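Side-chain contact in ORF131 protein (Ralstonia metallidurans, PDB 2WTP), which binds copper and probably takes part in heavy-metal resistance, apparently changing conformation when it takes up the metal: residues Arg62-Lys67 and Arg71-Asp76. Numbering follows the deposited sequence. Where two conformers were deposited one is given.
Sequences RIIDVK and RYVNVD
Arg62 and Asn74 meet through a hydrogen bond that ties a side chain at or beside strand 63-65 to the backbone of strand 72-76. The terminal nitrogen NH2 of Arg62 donates to Asn74 O, at 2.8 Å. The oxygen lies at the edge of the guanidinium, almost in its plane, and the donor in turn lies in the carbonyl plane, with an N-H···O angle of 153°. With chi1 at 59°, CG sits between the backbone N and the carbonyl carbon, and the chain then runs extended to NE, carrying the guanidinium to the strand. A salt bridge from Arg62 NE to Glu79 ties down a second nitrogen, so the rotation of the buried guanidinium is probably well fixed.

Van der Waals contacts continue the junction. In the conformer of Val73 described, Ile64 and Val73 reach toward each other tip to tip, with Ile64 CG2 3.9 Å from Val73 CG1 and the CD1 methyl of Ile64 also close to that methyl. CD1 additionally lies over one face of the guanidinium, 3.6 Å above its plane and offset toward the rim. Crossing the arginine at about a right angle, Val75 brings its CG1 to 3.8 Å from Arg62 NH2.

The side-chain amide of Asn74 serves a different interface: its ND2 is hydrogen-bonded to O of Asn74 of the second subunit. Ile64 CA and Val73 CA are 8.6 Å apart, too far for direct strand pairing, so side chains make the join. Strands 63-65 and 72-76 are outermost, within this chain, in separate mixed sheets, consistent with two sheets packing face to face, as in a β-sandwich.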
loop_
_atom_site.group_PDB
_atom_site.type_symbol
_atom_site.label_atom_id
_atom_site.label_comp_id
_atom_site.label_asym_id
_atom_site.label_seq_id
_atom_site.Cartn_x
_atom_site.Cartn_y
_atom_site.Cartn_z
ATOM N N ARG A 62 0.129 -8.511 6.096
ATOM C CA ARG A 62 1.428 -7.837 5.898
ATOM C C ARG A 62 1.672 -6.846 7.051
ATOM O O ARG A 62 0.689 -6.507 7.734
ATOM C CB ARG A 62 1.529 -7.114 4.575
ATOM C CG ARG A 62 0.428 -6.035 4.410
ATOM C CD ARG A 62 0.656 -5.140 3.120
ATOM N NE ARG A 62 -0.587 -4.436 2.815
ATOM C CZ ARG A 62 -0.623 -3.363 2.057
ATOM N NH1 ARG A 62 0.480 -2.779 1.662
ATOM N NH2 ARG A 62 -1.815 -2.891 1.730
ATOM N N ILE A 63 2.903 -6.411 7.211
ATOM C CA ILE A 63 3.224 -5.369 8.227
ATOM C C ILE A 63 3.797 -4.218 7.422
ATOM O O ILE A 63 4.768 -4.380 6.589
ATOM C CB ILE A 63 4.307 -5.881 9.172
ATOM C CG1 ILE A 63 3.783 -7.026 9.959
ATOM C CG2 ILE A 63 4.688 -4.793 10.158
ATOM C CD1 ILE A 63 4.869 -7.761 10.799
ATOM N N ILE A 64 3.187 -3.021 7.586
ATOM C CA ILE A 64 3.655 -1.820 6.845
ATOM C C ILE A 64 4.469 -1.007 7.875
ATOM O O ILE A 64 3.989 -0.675 8.959
ATOM C CB ILE A 64 2.438 -0.997 6.386
ATOM C CG1 ILE A 64 1.700 -1.760 5.278
ATOM C CG2 ILE A 64 2.935 0.339 5.773
ATOM C CD1 ILE A 64 0.464 -1.052 4.793
ATOM N N ASP A 65 5.727 -0.700 7.546
ATOM C CA ASP A 65 6.555 0.162 8.383
ATOM C C ASP A 65 6.102 1.636 8.207
ATOM O O ASP A 65 5.981 2.153 7.105
ATOM C CB ASP A 65 8.035 0.017 7.903
ATOM C CG ASP A 65 9.044 0.432 8.951
ATOM O OD1 ASP A 65 8.648 0.745 10.086
ATOM O OD2 ASP A 65 10.252 0.446 8.626
ATOM N N VAL A 66 5.838 2.305 9.312
ATOM C CA VAL A 66 5.430 3.714 9.278
ATOM C C VAL A 66 6.683 4.579 9.542
ATOM O O VAL A 66 7.245 4.543 10.613
ATOM C CB VAL A 66 4.332 3.914 10.386
ATOM C CG1 VAL A 66 4.006 5.433 10.621
ATOM C CG2 VAL A 66 3.031 3.127 10.014
ATOM N N LYS A 67 7.238 5.128 8.476
ATOM C CA LYS A 67 8.539 5.875 8.550
ATOM C C LYS A 67 8.243 7.323 8.392
ATOM O O LYS A 67 7.277 7.700 7.741
ATOM C CB LYS A 67 9.399 5.390 7.418
ATOM C CG LYS A 67 10.070 4.031 7.718
ATOM C CD LYS A 67 10.752 4.031 9.122
ATOM C CE LYS A 67 11.693 2.794 9.381
ATOM N NZ LYS A 67 13.194 3.008 9.176
ATOM N N ARG A 71 3.404 9.313 3.212
ATOM C CA ARG A 71 2.186 10.059 2.949
ATOM C C ARG A 71 0.954 9.211 2.758
ATOM O O ARG A 71 -0.091 9.590 3.257
ATOM C CB ARG A 71 2.322 11.026 1.792
ATOM C CG ARG A 71 3.348 12.185 2.143
ATOM C CD ARG A 71 2.736 13.349 3.033
ATOM N NE ARG A 71 1.928 14.193 2.131
ATOM C CZ ARG A 71 2.272 15.326 1.490
ATOM N NH1 ARG A 71 3.478 15.979 1.636
ATOM N NH2 ARG A 71 1.312 15.824 0.686
ATOM N N TYR A 72 1.049 8.090 2.027
ATOM C CA TYR A 72 -0.117 7.237 1.984
ATOM C C TYR A 72 0.260 5.801 1.737
ATOM O O TYR A 72 1.390 5.514 1.343
ATOM C CB TYR A 72 -1.157 7.668 0.901
ATOM C CG TYR A 72 -0.701 7.455 -0.551
ATOM C CD1 TYR A 72 -1.055 6.307 -1.223
ATOM C CD2 TYR A 72 0.006 8.443 -1.218
ATOM C CE1 TYR A 72 -0.606 6.141 -2.579
ATOM C CE2 TYR A 72 0.445 8.269 -2.539
ATOM C CZ TYR A 72 0.077 7.100 -3.179
ATOM O OH TYR A 72 0.451 6.957 -4.500
ATOM N N VAL A 73 -0.709 4.933 2.035
ATOM C CA VAL A 73 -0.635 3.514 1.649
ATOM C C VAL A 73 -1.975 3.131 1.097
ATOM O O VAL A 73 -2.976 3.793 1.333
ATOM C CB VAL A 73 -0.346 2.567 2.813
ATOM C CG1 VAL A 73 1.060 2.817 3.359
ATOM C CG2 VAL A 73 -1.314 2.759 3.928
ATOM N N ASN A 74 -2.034 2.083 0.264
ATOM C CA ASN A 74 -3.297 1.554 -0.274
ATOM C C ASN A 74 -3.664 0.261 0.380
ATOM O O ASN A 74 -2.822 -0.624 0.443
ATOM C CB ASN A 74 -3.157 1.286 -1.795
ATOM C CG ASN A 74 -3.039 2.498 -2.634
ATOM O OD1 ASN A 74 -3.412 3.607 -2.317
ATOM N ND2 ASN A 74 -2.451 2.307 -3.815
ATOM N N VAL A 75 -4.901 0.151 0.849
ATOM C CA VAL A 75 -5.406 -1.144 1.401
ATOM C C VAL A 75 -6.708 -1.444 0.741
ATOM O O VAL A 75 -7.418 -0.620 0.142
ATOM C CB VAL A 75 -5.607 -1.045 2.922
ATOM C CG1 VAL A 75 -4.254 -0.624 3.602
ATOM C CG2 VAL A 75 -6.762 -0.059 3.330
ATOM N N ASP A 76 -7.049 -2.730 0.792
ATOM C CA ASP A 76 -8.341 -3.163 0.314
ATOM C C ASP A 76 -9.389 -3.123 1.435
ATOM O O ASP A 76 -9.109 -3.318 2.608
ATOM C CB ASP A 76 -8.243 -4.628 -0.148
ATOM C CG ASP A 76 -7.426 -4.798 -1.426
ATOM O OD1 ASP A 76 -7.431 -3.883 -2.293
ATOM O OD2 ASP A 76 -6.709 -5.840 -1.484
#